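Local coordinates for protein ATP-dependent DNA helicase PIF1 (Candida albicans, PDB 7OTJ) that probably couples ATP hydrolysis to 5'-3' unwinding of DNA, including G-quadruplex structures, to maintain nuclear and mitochondrial genome stability, at residues 9-14 / 32-37; 139-144 / 178-183; 240-245 / 464-469. All blocks are in the same frame, centred on the assembly; numbering follows the deposited sequence.

Contact 1: residues 9-14 / 32-37. With MG (magnesium ion), chain G; ADP (adenosine-5'-diphosphate), chain E.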
loop_
_atom_site.group_PDB
_atom_site.type_symbol
_atom_site.label_atom_id
_atom_site.label_comp_id
_atom_site.label_asym_id
_atom_site.label_seq_id
_atom_site.Cartn_x
_atom_site.Cartn_y
_atom_site.Cartn_z
ATOM N N GLU A 9 -12.931 16.996 -11.290
ATOM C CA GLU A 9 -14.385 17.070 -11.185
ATOM C C GLU A 9 -15.063 16.269 -12.292
ATOM O O GLU A 9 -16.099 15.633 -12.062
ATOM C CB GLU A 9 -14.848 18.529 -11.230
ATOM C CG GLU A 9 -14.553 19.340 -9.969
ATOM C CD GLU A 9 -15.457 18.970 -8.809
ATOM O OE1 GLU A 9 -16.508 18.335 -9.049
ATOM O OE2 GLU A 9 -15.119 19.312 -7.655
ATOM N N TYR A 10 -14.495 16.287 -13.501
ATOM C CA TYR A 10 -15.114 15.567 -14.611
ATOM C C TYR A 10 -15.111 14.062 -14.371
ATOM O O TYR A 10 -16.104 13.383 -14.652
ATOM C CB TYR A 10 -14.403 15.908 -15.920
ATOM C CG TYR A 10 -14.919 15.139 -17.114
ATOM C CD1 TYR A 10 -16.067 15.545 -17.787
ATOM C CD2 TYR A 10 -14.257 14.007 -17.572
ATOM C CE1 TYR A 10 -16.537 14.846 -18.878
ATOM C CE2 TYR A 10 -14.723 13.301 -18.662
ATOM C CZ TYR A 10 -15.863 13.723 -19.311
ATOM O OH TYR A 10 -16.326 13.017 -20.398
ATOM N N VAL A 11 -14.005 13.529 -13.848
ATOM C CA VAL A 11 -13.940 12.115 -13.483
ATOM C C VAL A 11 -14.977 11.800 -12.415
ATOM O O VAL A 11 -15.743 10.836 -12.529
ATOM C CB VAL A 11 -12.520 11.748 -13.012
ATOM C CG1 VAL A 11 -12.426 10.265 -12.658
ATOM C CG2 VAL A 11 -11.486 12.136 -14.059
ATOM N N LEU A 12 -14.992 12.597 -11.342
ATOM C CA LEU A 12 -15.983 12.416 -10.289
ATOM C C LEU A 12 -17.398 12.411 -10.853
ATOM O O LEU A 12 -18.228 11.584 -10.458
ATOM C CB LEU A 12 -15.825 13.518 -9.242
ATOM C CG LEU A 12 -16.898 13.593 -8.158
ATOM C CD1 LEU A 12 -16.878 12.343 -7.296
ATOM C CD2 LEU A 12 -16.701 14.826 -7.307
ATOM N N LYS A 13 -17.678 13.314 -11.800
ATOM C CA LYS A 13 -18.990 13.364 -12.441
ATOM C C LYS A 13 -19.319 12.054 -13.141
ATOM O O LYS A 13 -20.446 11.555 -13.045
ATOM C CB LYS A 13 -19.036 14.524 -13.436
ATOM C CG LYS A 13 -20.300 14.597 -14.286
ATOM C CD LYS A 13 -20.187 15.705 -15.332
ATOM C CE LYS A 13 -21.362 15.704 -16.301
ATOM N NZ LYS A 13 -22.643 16.030 -15.622
ATOM N N GLN A 14 -18.346 11.483 -13.855
ATOM C CA GLN A 14 -18.584 10.228 -14.558
ATOM C C GLN A 14 -18.809 9.083 -13.581
ATOM O O GLN A 14 -19.717 8.265 -13.772
ATOM C CB GLN A 14 -17.406 9.914 -15.479
ATOM C CG GLN A 14 -17.081 11.017 -16.464
ATOM C CD GLN A 14 -18.204 11.251 -17.441
ATOM O OE1 GLN A 14 -18.852 10.308 -17.892
ATOM N NE2 GLN A 14 -18.451 12.513 -17.769
ATOM N N SER A 32 -5.525 9.662 -6.189
ATOM C CA SER A 32 -6.056 9.180 -4.915
ATOM C C SER A 32 -6.798 10.280 -4.170
ATOM O O SER A 32 -7.778 10.005 -3.469
ATOM C CB SER A 32 -4.935 8.615 -4.045
ATOM O OG SER A 32 -4.334 7.499 -4.663
ATOM N N VAL A 33 -6.333 11.523 -4.283
ATOM C CA VAL A 33 -7.057 12.633 -3.672
ATOM C C VAL A 33 -8.467 12.716 -4.239
ATOM O O VAL A 33 -9.444 12.877 -3.501
ATOM C CB VAL A 33 -6.284 13.949 -3.873
ATOM C CG1 VAL A 33 -7.125 15.137 -3.464
ATOM C CG2 VAL A 33 -4.999 13.906 -3.073
ATOM N N LEU A 34 -8.591 12.606 -5.562
ATOM C CA LEU A 34 -9.910 12.527 -6.180
ATOM C C LEU A 34 -10.670 11.294 -5.704
ATOM O O LEU A 34 -11.867 11.368 -5.396
ATOM C CB LEU A 34 -9.761 12.516 -7.700
ATOM C CG LEU A 34 -10.988 12.095 -8.506
ATOM C CD1 LEU A 34 -12.174 13.023 -8.246
ATOM C CD2 LEU A 34 -10.621 12.063 -9.976
ATOM N N LEU A 35 -9.974 10.162 -5.599
ATOM C CA LEU A 35 -10.605 8.918 -5.176
ATOM C C LEU A 35 -11.270 9.067 -3.814
ATOM O O LEU A 35 -12.381 8.568 -3.600
ATOM C CB LEU A 35 -9.565 7.800 -5.158
ATOM C CG LEU A 35 -10.115 6.385 -5.310
ATOM C CD1 LEU A 35 -11.188 6.361 -6.395
ATOM C CD2 LEU A 35 -8.978 5.419 -5.630
ATOM N N ARG A 36 -10.619 9.771 -2.884
ATOM C CA ARG A 36 -11.228 9.977 -1.575
ATOM C C ARG A 36 -12.497 10.808 -1.676
ATOM O O ARG A 36 -13.439 10.595 -0.905
ATOM C CB ARG A 36 -10.244 10.654 -0.624
ATOM C CG ARG A 36 -8.983 9.868 -0.352
ATOM C CD ARG A 36 -8.232 10.487 0.804
ATOM N NE ARG A 36 -6.863 10.000 0.886
ATOM C CZ ARG A 36 -5.832 10.574 0.283
ATOM N NH1 ARG A 36 -5.981 11.659 -0.459
ATOM N NH2 ARG A 36 -4.619 10.046 0.429
ATOM N N SER A 37 -12.547 11.747 -2.623
ATOM C CA SER A 37 -13.785 12.483 -2.849
ATOM C C SER A 37 -14.841 11.589 -3.483
ATOM O O SER A 37 -16.024 11.676 -3.136
ATOM C CB SER A 37 -13.524 13.701 -3.729
ATOM O OG SER A 37 -12.805 14.687 -3.014
HETATM MG MG MG G . -2.341 7.231 -5.930
HETATM P PB ADP E . -1.637 10.137 -7.388
HETATM O O1B ADP E . -2.070 10.320 -8.831
HETATM O O2B ADP E . -2.513 9.219 -6.564
HETATM O O3B ADP E . -0.157 9.909 -7.216
HETATM P PA ADP E . -2.065 11.830 -5.134
HETATM O O1A ADP E . -3.552 11.788 -4.891
HETATM O O2A ADP E . -1.138 10.987 -4.297
HETATM O O3A ADP E . -1.830 11.589 -6.714
HETATM O "O5'" ADP E . -1.557 13.349 -5.022
HETATM C "C5'" ADP E . -0.191 13.626 -4.742
HETATM C "C4'" ADP E . -0.097 15.003 -4.116
HETATM O "O4'" ADP E . -0.783 15.948 -4.936
HETATM C "C3'" ADP E . -0.769 15.010 -2.756
HETATM O "O3'" ADP E . 0.168 15.474 -1.784
HETATM C "C2'" ADP E . -1.914 15.995 -2.864
HETATM O "O2'" ADP E . -1.968 16.839 -1.710
HETATM C "C1'" ADP E . -1.602 16.788 -4.122
HETATM N N9 ADP E . -2.843 17.106 -4.858
HETATM C C8 ADP E . -3.665 16.207 -5.428
HETATM N N7 ADP E . -4.712 16.824 -6.030
HETATM C C5 ADP E . -4.567 18.146 -5.841
HETATM C C6 ADP E . -5.314 19.370 -6.215
HETATM N N6 ADP E . -6.467 19.295 -6.926
HETATM N N1 ADP E . -4.812 20.561 -5.816
HETATM C C2 ADP E . -3.668 20.645 -5.109
HETATM N N3 ADP E . -2.940 19.579 -4.740
HETATM C C4 ADP E . -3.330 18.327 -5.067
HETATM O O HOH W 1 -3.296 6.409 -7.497
HETATM O O HOH W 2 -1.666 8.274 -4.189
HETATM O O HOH W 3 -2.046 5.696 -4.676
#
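Leu-34 meets Val-11 and Leu-12 through the two arms of its isobutyl fork, one arm for each neighbour. Leu-34 CD2 lies against the root of the valine, 3.6 Å from Val-11 CB, and also touches its CG1 branch; Leu-34 CD1 abuts the backbone end of the other partner, 3.8 Å from Leu-12 CB. With CG of Leu-34 anti to the backbone N (chi1 165°), the fork projects toward helix 6-16. The axes of the two segments approach to 10.1 Å at a crossing angle of -40°, and no hydrogen bond joins them; the closest contacts are between apolar side chains.

The same helix carries its polar work at the preceding residues. Ser-32 closes the Walker A P-loop and Val-33 follows it, both in the first turn of helix 31-45: the amide Ser-32 N gives a hydrogen bond to ADP O2B at 3.1 Å, while Val-33 N reaches ADP O1A at 2.9 Å. Ser-32 OG binds the magnesium ion at 2.4 Å, beside ADP O2B and three waters, and is in turn hydrogen-bonded to Asp-107. Leu-34 thus ties the nucleotide-binding helix to a second helix that also serves the ligand, since Gln-8, one turn before Leu-12, is hydrogen-bonded to ADP.

Beneath both helices runs strand 21-25, whose Tyr-23 touches Val-11, Leu-34 and Leu-35. Helix 6-16 reaches beyond it onto Ile-184 and Leu-186 of strand 182-186, whereas Leu-35 of helix 31-45 touches Ile-105 of strand 103-107.

Contact 2: residues 139-144 / 178-183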
loop_
_atom_site.group_PDB
_atom_site.type_symbol
_atom_site.label_atom_id
_atom_site.label_comp_id
_atom_site.label_asym_id
_atom_site.label_seq_id
_atom_site.Cartn_x
_atom_site.Cartn_y
_atom_site.Cartn_z
ATOM N N LEU A 139 -17.315 -0.979 -11.467
ATOM C CA LEU A 139 -15.877 -1.074 -11.282
ATOM C C LEU A 139 -15.251 0.294 -11.524
ATOM O O LEU A 139 -15.497 0.920 -12.560
ATOM C CB LEU A 139 -15.290 -2.116 -12.231
ATOM C CG LEU A 139 -13.789 -2.370 -12.148
ATOM C CD1 LEU A 139 -13.422 -2.883 -10.770
ATOM C CD2 LEU A 139 -13.389 -3.367 -13.214
ATOM N N VAL A 140 -14.464 0.761 -10.554
ATOM C CA VAL A 140 -13.737 2.028 -10.655
ATOM C C VAL A 140 -12.264 1.702 -10.455
ATOM O O VAL A 140 -11.801 1.553 -9.318
ATOM C CB VAL A 140 -14.212 3.068 -9.634
ATOM C CG1 VAL A 140 -13.357 4.345 -9.736
ATOM C CG2 VAL A 140 -15.707 3.379 -9.814
ATOM N N ALA A 141 -11.530 1.555 -11.553
ATOM C CA ALA A 141 -10.102 1.285 -11.497
ATOM C C ALA A 141 -9.315 2.584 -11.568
ATOM O O ALA A 141 -9.641 3.485 -12.347
ATOM C CB ALA A 141 -9.682 0.361 -12.639
ATOM N N CYS A 142 -8.250 2.660 -10.778
ATOM C CA CYS A 142 -7.477 3.886 -10.654
ATOM C C CYS A 142 -6.006 3.530 -10.517
ATOM O O CYS A 142 -5.643 2.726 -9.654
ATOM C CB CYS A 142 -7.955 4.702 -9.449
ATOM S SG CYS A 142 -6.954 6.141 -9.061
ATOM N N GLY A 143 -5.163 4.116 -11.359
ATOM C CA GLY A 143 -3.738 3.866 -11.244
ATOM C C GLY A 143 -3.002 4.279 -12.507
ATOM O O GLY A 143 -3.497 5.074 -13.304
ATOM N N ASP A 144 -1.809 3.706 -12.664
ATOM C CA ASP A 144 -0.877 4.115 -13.711
ATOM C C ASP A 144 -0.077 2.883 -14.101
ATOM O O ASP A 144 0.704 2.377 -13.290
ATOM C CB ASP A 144 0.029 5.244 -13.216
ATOM C CG ASP A 144 1.019 5.723 -14.277
ATOM O OD1 ASP A 144 0.858 5.367 -15.467
ATOM O OD2 ASP A 144 1.968 6.460 -13.914
ATOM N N GLU A 178 -14.607 -6.278 -20.804
ATOM C CA GLU A 178 -16.061 -6.266 -20.789
ATOM C C GLU A 178 -16.640 -5.340 -19.723
ATOM O O GLU A 178 -17.820 -4.988 -19.812
ATOM C CB GLU A 178 -16.605 -7.689 -20.600
ATOM C CG GLU A 178 -16.557 -8.186 -19.180
ATOM C CD GLU A 178 -17.269 -9.505 -19.007
ATOM O OE1 GLU A 178 -17.774 -10.052 -20.012
ATOM O OE2 GLU A 178 -17.328 -9.996 -17.862
ATOM N N THR A 179 -15.840 -4.897 -18.752
ATOM C CA THR A 179 -16.348 -4.057 -17.670
ATOM C C THR A 179 -15.998 -2.584 -17.845
ATOM O O THR A 179 -16.878 -1.725 -17.716
ATOM C CB THR A 179 -15.828 -4.537 -16.311
ATOM O OG1 THR A 179 -16.079 -5.938 -16.161
ATOM C CG2 THR A 179 -16.541 -3.788 -15.204
ATOM N N ILE A 180 -14.723 -2.272 -18.094
ATOM C CA ILE A 180 -14.288 -0.882 -18.230
ATOM C C ILE A 180 -14.952 -0.277 -19.457
ATOM O O ILE A 180 -14.789 -0.768 -20.579
ATOM C CB ILE A 180 -12.758 -0.798 -18.319
ATOM C CG1 ILE A 180 -12.119 -1.308 -17.030
ATOM C CG2 ILE A 180 -12.300 0.625 -18.624
ATOM C CD1 ILE A 180 -12.552 -0.545 -15.801
ATOM N N GLN A 181 -15.740 0.771 -19.245
ATOM C CA GLN A 181 -16.464 1.406 -20.337
ATOM C C GLN A 181 -15.812 2.691 -20.823
ATOM O O GLN A 181 -16.110 3.138 -21.937
ATOM C CB GLN A 181 -17.904 1.702 -19.911
ATOM C CG GLN A 181 -18.615 0.504 -19.315
ATOM C CD GLN A 181 -20.029 0.836 -18.898
ATOM O OE1 GLN A 181 -20.293 1.142 -17.732
ATOM N NE2 GLN A 181 -20.951 0.791 -19.857
ATOM N N ARG A 182 -14.942 3.295 -20.023
ATOM C CA ARG A 182 -14.385 4.594 -20.351
ATOM C C ARG A 182 -13.041 4.718 -19.656
ATOM O O ARG A 182 -12.837 4.173 -18.569
ATOM C CB ARG A 182 -15.326 5.731 -19.925
ATOM C CG ARG A 182 -15.144 7.023 -20.706
ATOM C CD ARG A 182 -15.633 8.241 -19.920
ATOM N NE ARG A 182 -15.813 9.417 -20.764
ATOM C CZ ARG A 182 -14.826 10.123 -21.301
ATOM N NH1 ARG A 182 -13.557 9.785 -21.129
ATOM N NH2 ARG A 182 -15.119 11.191 -22.038
ATOM N N THR A 183 -12.112 5.394 -20.320
ATOM C CA THR A 183 -10.811 5.707 -19.751
ATOM C C THR A 183 -10.612 7.212 -19.790
ATOM O O THR A 183 -10.756 7.835 -20.847
ATOM C CB THR A 183 -9.688 4.986 -20.501
ATOM O OG1 THR A 183 -9.896 3.570 -20.413
ATOM C CG2 THR A 183 -8.321 5.329 -19.892
#
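Leu-139, on an inner strand of the parallel sheet of the first RecA-like (P-loop NTPase) domain, packs against Thr-179 and Ile-180 where helix 174-179 gives way to the run into strand 182-186. The two segments are the ends of a beta-alpha-beta crossover that passes over strand 21-25, which lies between the two strands; the contact closes one end of that connection without any hydrogen bond of its own.

Rotamers decide which carbons meet. In Leu-139 the chain first runs out with CG anti to the backbone N (chi1 -179°), and CD2 then continues the extended line away from the strand. Leu-139 CD2 therefore becomes the shared surface, 3.8 Å from Thr-179 CG2 and 3.9 Å from Ile-180 CD1. The threonine side chain stands at about a right angle to the leucine and offers its methyl; Thr-179 CG2 also rests 3.6 Å from Leu-139 CB. The other branch, OG1, sits beside the threonine's own backbone N and is hydrogen-bonded to Ala-175 O one turn earlier, so the polar end is satisfied within the helix while the methyl faces the sheet.

Ile-180, the first residue to leave helical geometry, does not aim its CB at the strand. Its chain bends twice (chi1 -63°, chi2 -59°) and brings the terminal CD1 over to the strand. Phe-22 of strand 21-25 touches both Ile-180 and Ala-141, filling in beside this apolar patch. On the other face of the sheet, Cys-142 packs on Lys-31 and Leu-35 of helix 31-45. Two residues on from Leu-139, Ala-141 makes the looser touch, with its CB 4.4 Å from Ile-180 CD1.

Contact 3: residues 240-245 / 464-469. With K (potassium ion), chain I; nucleotides of chain C.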
loop_
_atom_site.group_PDB
_atom_site.type_symbol
_atom_site.label_atom_id
_atom_site.label_comp_id
_atom_site.label_asym_id
_atom_site.label_seq_id
_atom_site.Cartn_x
_atom_site.Cartn_y
_atom_site.Cartn_z
ATOM N N ARG A 240 14.089 -6.244 0.058
ATOM C CA ARG A 240 13.813 -6.204 1.485
ATOM C C ARG A 240 15.093 -6.309 2.294
ATOM O O ARG A 240 15.215 -5.662 3.339
ATOM C CB ARG A 240 12.844 -7.320 1.863
ATOM C CG ARG A 240 11.396 -6.920 1.652
ATOM C CD ARG A 240 10.437 -8.046 1.978
ATOM N NE ARG A 240 10.604 -9.178 1.076
ATOM C CZ ARG A 240 9.897 -10.296 1.145
ATOM N NH1 ARG A 240 8.931 -10.447 2.036
ATOM N NH2 ARG A 240 10.169 -11.289 0.305
ATOM N N TYR A 241 16.033 -7.151 1.848
ATOM C CA TYR A 241 17.373 -7.183 2.426
ATOM C C TYR A 241 17.912 -5.783 2.695
ATOM O O TYR A 241 18.314 -5.465 3.819
ATOM C CB TYR A 241 18.317 -7.961 1.506
ATOM C CG TYR A 241 19.686 -8.220 2.104
ATOM C CD1 TYR A 241 19.870 -9.203 3.071
ATOM C CD2 TYR A 241 20.795 -7.493 1.692
ATOM C CE1 TYR A 241 21.127 -9.448 3.617
ATOM C CE2 TYR A 241 22.051 -7.729 2.232
ATOM C CZ TYR A 241 22.211 -8.707 3.192
ATOM O OH TYR A 241 23.461 -8.939 3.726
ATOM N N GLU A 242 17.905 -4.921 1.672
ATOM C CA GLU A 242 18.336 -3.536 1.856
ATOM C C GLU A 242 17.486 -2.835 2.905
ATOM O O GLU A 242 18.012 -2.160 3.799
ATOM C CB GLU A 242 18.270 -2.775 0.534
ATOM C CG GLU A 242 19.178 -3.290 -0.556
ATOM C CD GLU A 242 18.739 -2.827 -1.929
ATOM O OE1 GLU A 242 17.597 -3.148 -2.330
ATOM O OE2 GLU A 242 19.524 -2.135 -2.605
ATOM N N VAL A 243 16.162 -2.988 2.812
ATOM C CA VAL A 243 15.267 -2.307 3.742
ATOM C C VAL A 243 15.560 -2.750 5.166
ATOM O O VAL A 243 15.685 -1.923 6.077
ATOM C CB VAL A 243 13.795 -2.561 3.353
ATOM C CG1 VAL A 243 12.865 -2.066 4.444
ATOM C CG2 VAL A 243 13.472 -1.874 2.046
ATOM N N ASP A 244 15.731 -4.058 5.370
ATOM C CA ASP A 244 16.038 -4.566 6.702
ATOM C C ASP A 244 17.430 -4.140 7.146
ATOM O O ASP A 244 17.641 -3.829 8.323
ATOM C CB ASP A 244 15.902 -6.088 6.724
ATOM C CG ASP A 244 14.461 -6.535 6.655
ATOM O OD1 ASP A 244 13.579 -5.663 6.782
ATOM O OD2 ASP A 244 14.209 -7.746 6.475
ATOM N N MET A 245 18.394 -4.132 6.226
ATOM C CA MET A 245 19.738 -3.687 6.578
ATOM C C MET A 245 19.764 -2.190 6.870
ATOM O O MET A 245 20.388 -1.756 7.846
ATOM C CB MET A 245 20.717 -4.046 5.464
ATOM C CG MET A 245 21.046 -5.529 5.403
ATOM S SD MET A 245 21.761 -6.135 6.943
ATOM C CE MET A 245 23.240 -5.126 7.041
ATOM N N VAL A 464 15.673 9.608 0.241
ATOM C CA VAL A 464 16.863 9.162 -0.477
ATOM C C VAL A 464 16.530 7.842 -1.160
ATOM O O VAL A 464 16.033 6.908 -0.518
ATOM C CB VAL A 464 18.094 9.030 0.443
ATOM C CG1 VAL A 464 17.741 8.381 1.759
ATOM C CG2 VAL A 464 19.172 8.226 -0.250
ATOM N N VAL A 465 16.777 7.779 -2.465
ATOM C CA VAL A 465 16.448 6.626 -3.294
ATOM C C VAL A 465 17.748 5.960 -3.718
ATOM O O VAL A 465 18.621 6.605 -4.313
ATOM C CB VAL A 465 15.614 7.025 -4.521
ATOM C CG1 VAL A 465 15.412 5.818 -5.440
ATOM C CG2 VAL A 465 14.277 7.604 -4.090
ATOM N N ASP A 466 17.883 4.674 -3.411
ATOM C CA ASP A 466 19.052 3.891 -3.791
ATOM C C ASP A 466 18.620 2.933 -4.891
ATOM O O ASP A 466 17.901 1.963 -4.632
ATOM C CB ASP A 466 19.628 3.134 -2.597
ATOM C CG ASP A 466 20.901 2.372 -2.946
ATOM O OD1 ASP A 466 21.343 2.446 -4.111
ATOM O OD2 ASP A 466 21.460 1.698 -2.056
ATOM N N MET A 467 19.051 3.213 -6.120
ATOM C CA MET A 467 18.628 2.453 -7.285
ATOM C C MET A 467 19.465 1.200 -7.518
ATOM O O MET A 467 19.370 0.603 -8.598
ATOM C CB MET A 467 18.661 3.351 -8.519
ATOM C CG MET A 467 17.746 4.549 -8.368
ATOM S SD MET A 467 17.777 5.652 -9.774
ATOM C CE MET A 467 17.472 4.514 -11.116
ATOM N N LYS A 468 20.218 0.756 -6.506
ATOM C CA LYS A 468 21.255 -0.254 -6.707
ATOM C C LYS A 468 20.674 -1.562 -7.233
ATOM O O LYS A 468 21.179 -2.130 -8.209
ATOM C CB LYS A 468 22.009 -0.491 -5.395
ATOM C CG LYS A 468 23.328 -1.264 -5.524
ATOM C CD LYS A 468 24.506 -0.310 -5.730
ATOM C CE LYS A 468 25.862 -1.009 -5.652
ATOM N NZ LYS A 468 26.986 -0.016 -5.607
ATOM N N LYS A 469 19.609 -2.060 -6.601
ATOM C CA LYS A 469 19.071 -3.377 -6.918
ATOM C C LYS A 469 17.779 -3.316 -7.731
ATOM O O LYS A 469 17.027 -4.293 -7.744
ATOM C CB LYS A 469 18.838 -4.179 -5.634
ATOM C CG LYS A 469 20.085 -4.469 -4.814
ATOM C CD LYS A 469 21.131 -5.213 -5.641
ATOM C CE LYS A 469 22.448 -5.372 -4.885
ATOM N NZ LYS A 469 23.505 -6.024 -5.716
HETATM K K K I . 17.775 -1.010 -4.573
ATOM P P DT C 3 7.426 -6.204 -0.811
ATOM O OP1 DT C 3 7.492 -4.946 -0.026
ATOM O OP2 DT C 3 8.023 -7.447 -0.267
ATOM O "O5'" DT C 3 5.896 -6.515 -1.183
ATOM C "C5'" DT C 3 5.122 -5.528 -1.852
ATOM C "C4'" DT C 3 3.850 -6.113 -2.460
ATOM O "O4'" DT C 3 4.190 -7.059 -3.492
ATOM C "C3'" DT C 3 2.954 -6.872 -1.502
ATOM O "O3'" DT C 3 2.056 -5.972 -0.877
ATOM C "C2'" DT C 3 2.212 -7.842 -2.424
ATOM C "C1'" DT C 3 3.220 -8.094 -3.542
ATOM N N1 DT C 3 3.932 -9.395 -3.437
ATOM C C2 DT C 3 3.431 -10.492 -4.093
ATOM O O2 DT C 3 2.409 -10.462 -4.751
ATOM N N3 DT C 3 4.175 -11.636 -3.945
ATOM C C4 DT C 3 5.354 -11.780 -3.223
ATOM O O4 DT C 3 5.956 -12.848 -3.143
ATOM C C5 DT C 3 5.824 -10.584 -2.565
ATOM C C7 DT C 3 7.087 -10.612 -1.751
ATOM C C6 DT C 3 5.101 -9.464 -2.707
ATOM P P DT C 2 12.454 -9.253 -2.512
ATOM O OP1 DT C 2 13.584 -8.447 -1.995
ATOM O OP2 DT C 2 12.150 -10.579 -1.929
ATOM O "O5'" DT C 2 11.143 -8.341 -2.436
ATOM C "C5'" DT C 2 11.212 -6.961 -2.789
ATOM C "C4'" DT C 2 9.988 -6.534 -3.578
ATOM O "O4'" DT C 2 10.062 -7.094 -4.903
ATOM C "C3'" DT C 2 8.664 -6.985 -2.983
ATOM O "O3'" DT C 2 8.112 -5.923 -2.232
ATOM C "C2'" DT C 2 7.790 -7.323 -4.197
ATOM C "C1'" DT C 2 8.794 -7.569 -5.324
ATOM N N1 DT C 2 8.938 -9.007 -5.718
ATOM C C2 DT C 2 8.901 -9.344 -7.054
ATOM O O2 DT C 2 8.729 -8.527 -7.945
ATOM N N3 DT C 2 9.057 -10.681 -7.314
ATOM C C4 DT C 2 9.256 -11.691 -6.393
ATOM O O4 DT C 2 9.386 -12.865 -6.727
ATOM C C5 DT C 2 9.299 -11.268 -5.012
ATOM C C7 DT C 2 9.512 -12.278 -3.922
ATOM C C6 DT C 2 9.143 -9.962 -4.745
#
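Asp-466 faces Glu-242 across a potassium ion, which it binds not with its carboxylate but with its backbone O, at 3.0 Å. Glu-242 supplies both carboxylate oxygens, OE2 at 2.9 Å and OE1 at 3.1 Å from the potassium; OE1 is also hydrogen-bonded to Thr-239. The two acids come within 4.3 Å, Glu-242 OE2 to Asp-466 OD2, a like-charge pair that the cation probably eases. Asp-466 OD1 turns elsewhere, to Asn-493 and, weakly, to the amide of Lys-468.

Here strand 463-466 runs out of the parallel sheet of the second RecA-like domain, beside strand 234-237, whose chain leads directly into helix 240-253. The ion thus bridges the end of strand 463-466 and the first turn of helix 240-253, with Ala-238 also in its site. At the start of that helix Arg-240 holds the DNA: its backbone N and NH2 grip OP1 and OP2 of DT2 of chain C, the NH2 bond lying in the guanidinium plane.

Lys-468 brings only CB near the glutamate. Lys-469 lays its CG 3.3 Å from Glu-242 OE2, slanting across the carboxylate, then bends at chi2 (-57°), leaving NZ 6.4 Å from that oxygen.

Contacts 1 and 2 belong to one RecA-like domain, their centres 13 Å apart, and they touch directly: Leu-35 CD2 lies 4.0 Å from Cys-142 CB. Contact 1 reaches the nucleotide itself, whereas contact 2 lies farther from it, with the side chain of Ala-141 about 10 Å from that of Lys-31 and about 13 Å from the tetrafluoroaluminate. Contact 3 stands apart in the second domain, its centre about 34 Å from the centre of contact 1 and about 33 Å from that of contact 2. That domain nevertheless completes the pocket, since Thr-459 lines the ADP site and Gly-457 and Arg-482 the tetrafluoroaluminate site.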